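Local coordinates for protein salicylate 5-hydroxylase, large oxygenase component (Ralstonia sp., PDB 7C8Z) that acts as the oxygenase component of a multicomponent enzyme that hydroxylates salicylate to gentisate, using a [2Fe-2S] cluster and a mononuclear iron, at residues 34-37 / 43-46; 309-314 / 369-374. All blocks are in the same frame, centred on the assembly; numbering follows the deposited sequence.

Contact 1 of 2, residues 34-37 / 43-46; sequences PKWP and RVPF
The indole of W36 lies over the pyrrolidine ring of P45 in a CH-pi contact, formed where the irregular N-terminal chain doubles back on itself before helix 52-63. The evidence for a face contact is direct: P45 CD sits 3.4 Å from the centroid of the six-membered ring of W36 and only 7° off its normal. The two side chains cross at about a right angle, so P45 enters as a bump pushing into the aromatic surface. P37 supplies the other wall of the hollow. Its CD lies over the same indole face, offset toward the rim, and comes within 3.7 Å of P45 CG. That same P45 CG is 3.9 Å from W36 CE3, which leaves the P45 ring wedged in the notch between the indole and the P37 ring. With CG of W36 anti to the backbone N (chi1 -175°), the indole is carried beside 43-46, and chi2 of -78° turns its face to P45. No hydrogen bond joins the segments; shape and apolar contact carry the fit. Y433 of helix 427-440 touches both W36 and V44, and R437 makes a cation-pi contact with the indole, so the turned-back arm rests on the C-terminal helix. R43 sends its charged end away to a salt bridge with E411, while its backbone O approaches the indole obliquely, 3.3 Å from CZ2. Both methyls of V44 come to W36 CH2, CG1 at 3.9 Å and CG2 at 4.1 Å.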
loop_
_atom_site.group_PDB
_atom_site.type_symbol
_atom_site.label_atom_id
_atom_site.label_comp_id
_atom_site.label_asym_id
_atom_site.label_seq_id
_atom_site.Cartn_x
_atom_site.Cartn_y
_atom_site.Cartn_z
ATOM N N PRO A 34 28.004 4.175 15.280
ATOM C CA PRO A 34 27.787 3.221 16.365
ATOM C C PRO A 34 28.910 2.207 16.416
ATOM O O PRO A 34 29.468 1.806 15.394
ATOM C CB PRO A 34 26.457 2.566 15.982
ATOM C CG PRO A 34 26.209 2.918 14.535
ATOM C CD PRO A 34 27.289 3.812 14.042
ATOM N N LYS A 35 29.207 1.778 17.634
ATOM C CA LYS A 35 30.184 0.735 17.896
ATOM C C LYS A 35 29.548 -0.310 18.794
ATOM O O LYS A 35 28.767 0.028 19.686
ATOM C CB LYS A 35 31.464 1.288 18.546
ATOM C CG LYS A 35 32.499 1.731 17.538
ATOM C CD LYS A 35 32.956 0.550 16.695
ATOM C CE LYS A 35 32.677 0.780 15.216
ATOM N NZ LYS A 35 32.652 -0.499 14.456
ATOM N N TRP A 36 29.881 -1.571 18.552
ATOM C CA TRP A 36 29.235 -2.652 19.275
ATOM C C TRP A 36 29.492 -2.509 20.775
ATOM O O TRP A 36 30.588 -2.107 21.186
ATOM C CB TRP A 36 29.745 -4.000 18.762
ATOM C CG TRP A 36 29.058 -5.182 19.357
ATOM C CD1 TRP A 36 29.278 -5.719 20.590
ATOM C CD2 TRP A 36 28.040 -5.981 18.746
ATOM N NE1 TRP A 36 28.458 -6.803 20.788
ATOM C CE2 TRP A 36 27.688 -6.986 19.670
ATOM C CE3 TRP A 36 27.386 -5.943 17.508
ATOM C CZ2 TRP A 36 26.715 -7.945 19.399
ATOM C CZ3 TRP A 36 26.419 -6.895 17.240
ATOM C CH2 TRP A 36 26.095 -7.883 18.181
ATOM N N PRO A 37 28.504 -2.821 21.620
ATOM C CA PRO A 37 28.679 -2.642 23.070
ATOM C C PRO A 37 29.673 -3.622 23.677
ATOM O O PRO A 37 29.287 -4.670 24.206
ATOM C CB PRO A 37 27.271 -2.863 23.643
ATOM C CG PRO A 37 26.338 -2.975 22.494
ATOM C CD PRO A 37 27.096 -2.972 21.212
ATOM N N ARG A 43 25.177 -9.139 24.253
ATOM C CA ARG A 43 24.278 -7.996 24.139
ATOM C C ARG A 43 24.314 -7.537 22.689
ATOM O O ARG A 43 25.340 -7.029 22.225
ATOM C CB ARG A 43 24.680 -6.863 25.088
ATOM C CG ARG A 43 24.907 -7.289 26.536
ATOM C CD ARG A 43 24.121 -6.431 27.516
ATOM N NE ARG A 43 23.997 -7.062 28.828
ATOM C CZ ARG A 43 23.892 -6.394 29.975
ATOM N NH1 ARG A 43 23.901 -5.067 29.977
ATOM N NH2 ARG A 43 23.777 -7.052 31.124
ATOM N N VAL A 44 23.209 -7.725 21.976
ATOM C CA VAL A 44 23.097 -7.310 20.580
ATOM C C VAL A 44 22.456 -5.927 20.555
ATOM O O VAL A 44 21.325 -5.777 21.040
ATOM C CB VAL A 44 22.272 -8.305 19.755
ATOM C CG1 VAL A 44 22.224 -7.871 18.306
ATOM C CG2 VAL A 44 22.854 -9.697 19.869
ATOM N N PRO A 45 23.115 -4.916 19.994
ATOM C CA PRO A 45 22.494 -3.592 19.916
ATOM C C PRO A 45 21.306 -3.598 18.971
ATOM O O PRO A 45 21.257 -4.356 17.998
ATOM C CB PRO A 45 23.621 -2.703 19.382
ATOM C CG PRO A 45 24.512 -3.639 18.641
ATOM C CD PRO A 45 24.464 -4.931 19.405
ATOM N N PHE A 46 20.339 -2.728 19.266
ATOM C CA PHE A 46 19.128 -2.679 18.454
ATOM C C PHE A 46 19.437 -2.314 17.008
ATOM O O PHE A 46 18.774 -2.815 16.091
ATOM C CB PHE A 46 18.133 -1.680 19.049
ATOM C CG PHE A 46 17.392 -2.195 20.254
ATOM C CD1 PHE A 46 17.733 -3.406 20.837
ATOM C CD2 PHE A 46 16.354 -1.462 20.803
ATOM C CE1 PHE A 46 17.051 -3.872 21.947
ATOM C CE2 PHE A 46 15.672 -1.924 21.910
ATOM C CZ PHE A 46 16.022 -3.131 22.483
#

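Contact 2 of 2, residues 309-314 / 369-374; sequences DIVPEP and TQRRLI
Two consecutive arginines of helix 366-375, R371 and R372, reach across to acidic residues of the loop that leads into strand 321-326, in the catalytic domain of this ring-hydroxylating oxygenase. The E313-R372 pair is a two-pronged salt bridge: R372 NH1 donates to E313 OE2 over 3.2 Å, and R372 NH2 lies 3.2 Å from E313 OE1. The second bond is nearly straight (176°), although the place of OE1 is less certain. Carboxylate and guanidinium meet end to edge but are not coplanar, their planes being 40° apart. OE2 accepts through its syn lone pair and lies somewhat out of the guanidinium plane. R372 reaches this far because its CG stands beside the backbone N, anti to the carbonyl carbon (chi1 -50°), and the chain then runs extended from CG to NE. Its rotation is also fixed from outside, by D364 at NE and by the backbone O of N337 at NH1, so all three guanidinium nitrogens have a partner, that of NH2 being the less sure OE1.

R371 bends instead, at chi2 and chi3, and lays its guanidinium across V311, whose CG2 packs over one face 3.6 Å from NH1. D309 stands near the plane at the edge; the ion pair of OD2 with NH1 is drawn implausibly short, so its detail is doubtful. E367 forms a salt bridge with NH2, and W368 adds a cation-pi contact, both from the same helix.

N337, in the turn between strands 330-335 and 338-346, also bonds V311 O, tying the loop to the sheet, while L220 of strand 217-227 packs against R372 and L373, so helix 366-375 rests on that strand, outermost of its sheet within this chain.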
loop_
_atom_site.group_PDB
_atom_site.type_symbol
_atom_site.label_atom_id
_atom_site.label_comp_id
_atom_site.label_asym_id
_atom_site.label_seq_id
_atom_site.Cartn_x
_atom_site.Cartn_y
_atom_site.Cartn_z
ATOM N N ASP A 309 -2.451 -37.765 17.230
ATOM C CA ASP A 309 -2.127 -39.086 16.672
ATOM C C ASP A 309 -0.638 -39.222 16.340
ATOM O O ASP A 309 -0.253 -39.578 15.224
ATOM C CB ASP A 309 -2.990 -39.402 15.453
ATOM C CG ASP A 309 -2.890 -40.865 15.036
ATOM O OD1 ASP A 309 -2.810 -41.739 15.927
ATOM O OD2 ASP A 309 -2.878 -41.141 13.815
ATOM N N ILE A 310 0.209 -38.900 17.315
ATOM C CA ILE A 310 1.653 -38.951 17.112
ATOM C C ILE A 310 2.104 -40.405 17.157
ATOM O O ILE A 310 1.879 -41.104 18.149
ATOM C CB ILE A 310 2.397 -38.120 18.166
ATOM C CG1 ILE A 310 1.805 -36.715 18.275
ATOM C CG2 ILE A 310 3.876 -38.056 17.827
ATOM C CD1 ILE A 310 1.773 -35.961 16.973
ATOM N N VAL A 311 2.745 -40.857 16.086
ATOM C CA VAL A 311 3.277 -42.208 15.976
ATOM C C VAL A 311 4.776 -42.106 15.715
ATOM O O VAL A 311 5.191 -41.447 14.758
ATOM C CB VAL A 311 2.589 -43.009 14.857
ATOM C CG1 VAL A 311 3.278 -44.345 14.666
ATOM C CG2 VAL A 311 1.113 -43.197 15.166
ATOM N N PRO A 312 5.627 -42.722 16.527
ATOM C CA PRO A 312 7.065 -42.667 16.246
ATOM C C PRO A 312 7.414 -43.469 15.000
ATOM O O PRO A 312 6.762 -44.463 14.673
ATOM C CB PRO A 312 7.695 -43.279 17.504
ATOM C CG PRO A 312 6.623 -44.169 18.066
ATOM C CD PRO A 312 5.324 -43.473 17.759
ATOM N N GLU A 313 8.436 -43.000 14.277
ATOM C CA GLU A 313 8.891 -43.693 13.080
ATOM C C GLU A 313 10.366 -44.072 13.205
ATOM O O GLU A 313 11.153 -43.339 13.818
ATOM C CB GLU A 313 8.635 -42.882 11.788
ATOM C CG GLU A 313 8.651 -41.381 11.921
ATOM C CD GLU A 313 8.113 -40.691 10.686
ATOM O OE1 GLU A 313 8.687 -40.860 9.587
ATOM O OE2 GLU A 313 7.127 -39.947 10.848
ATOM N N PRO A 314 10.758 -45.233 12.672
ATOM C CA PRO A 314 12.113 -45.747 12.936
ATOM C C PRO A 314 13.247 -44.837 12.482
ATOM O O PRO A 314 14.279 -44.793 13.161
ATOM C CB PRO A 314 12.139 -47.085 12.178
ATOM C CG PRO A 314 10.705 -47.434 11.910
ATOM C CD PRO A 314 9.972 -46.136 11.810
ATOM N N THR A 369 0.619 -40.131 4.944
ATOM C CA THR A 369 0.408 -38.850 4.286
ATOM C C THR A 369 -0.659 -38.030 5.000
ATOM O O THR A 369 -0.444 -36.840 5.297
ATOM C CB THR A 369 0.028 -39.052 2.817
ATOM O OG1 THR A 369 1.107 -39.688 2.116
ATOM C CG2 THR A 369 -0.272 -37.699 2.171
ATOM N N GLN A 370 -1.816 -38.652 5.317
ATOM C CA GLN A 370 -2.849 -37.820 5.932
ATOM C C GLN A 370 -2.392 -37.380 7.326
ATOM O O GLN A 370 -2.731 -36.285 7.791
ATOM C CB GLN A 370 -4.193 -38.549 6.065
ATOM C CG GLN A 370 -4.803 -38.753 4.697
ATOM C CD GLN A 370 -6.037 -39.651 4.599
ATOM O OE1 GLN A 370 -6.009 -40.912 4.824
ATOM N NE2 GLN A 370 -6.995 -39.050 3.819
ATOM N N ARG A 371 -1.638 -38.243 8.014
ATOM C CA ARG A 371 -1.104 -37.907 9.332
ATOM C C ARG A 371 -0.234 -36.660 9.274
ATOM O O ARG A 371 -0.399 -35.733 10.080
ATOM C CB ARG A 371 -0.301 -39.087 9.885
ATOM C CG ARG A 371 0.549 -38.754 11.109
ATOM C CD ARG A 371 0.581 -39.889 12.136
ATOM N NE ARG A 371 0.669 -41.195 11.489
ATOM C CZ ARG A 371 -0.161 -42.204 11.717
ATOM N NH1 ARG A 371 -1.153 -42.074 12.587
ATOM N NH2 ARG A 371 -0.001 -43.347 11.065
ATOM N N ARG A 372 0.716 -36.629 8.338
ATOM C CA ARG A 372 1.543 -35.433 8.200
ATOM C C ARG A 372 0.680 -34.220 7.883
ATOM O O ARG A 372 0.879 -33.135 8.453
ATOM C CB ARG A 372 2.611 -35.628 7.122
ATOM C CG ARG A 372 3.433 -36.903 7.246
ATOM C CD ARG A 372 4.782 -36.755 6.551
ATOM N NE ARG A 372 5.477 -38.035 6.438
ATOM C CZ ARG A 372 6.250 -38.557 7.387
ATOM N NH1 ARG A 372 6.435 -37.911 8.530
ATOM N NH2 ARG A 372 6.840 -39.729 7.192
ATOM N N LEU A 373 -0.304 -34.388 6.995
ATOM C CA LEU A 373 -1.136 -33.255 6.599
ATOM C C LEU A 373 -1.908 -32.695 7.786
ATOM O O LEU A 373 -1.955 -31.478 7.994
ATOM C CB LEU A 373 -2.091 -33.665 5.479
ATOM C CG LEU A 373 -1.456 -33.833 4.098
ATOM C CD1 LEU A 373 -2.507 -34.291 3.107
ATOM C CD2 LEU A 373 -0.790 -32.542 3.637
ATOM N N ILE A 374 -2.512 -33.572 8.587
ATOM C CA ILE A 374 -3.314 -33.113 9.714
ATOM C C ILE A 374 -2.420 -32.502 10.784
ATOM O O ILE A 374 -2.783 -31.503 11.417
ATOM C CB ILE A 374 -4.177 -34.263 10.269
ATOM C CG1 ILE A 374 -5.205 -34.703 9.220
ATOM C CG2 ILE A 374 -4.883 -33.834 11.551
ATOM C CD1 ILE A 374 -6.374 -35.512 9.776
#

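The two contacts occupy separate parts of the chain, with centres about 44 Å apart and nearest atoms about 34 Å apart, and they share no helix or strand. Contact 1 joins two irregular pieces of one N-terminal arm, only six residues apart at their closest ends, and most of its touching residues are buried; contact 2 joins a loop to a helix whose closest ends are 55 residues apart, and lies at the surface. Chemistry follows place: the buried one is apolar ring packing without a hydrogen bond between its segments, the surface one a set of arginine-carboxylate pairs. Both lie away from the iron and cluster sites.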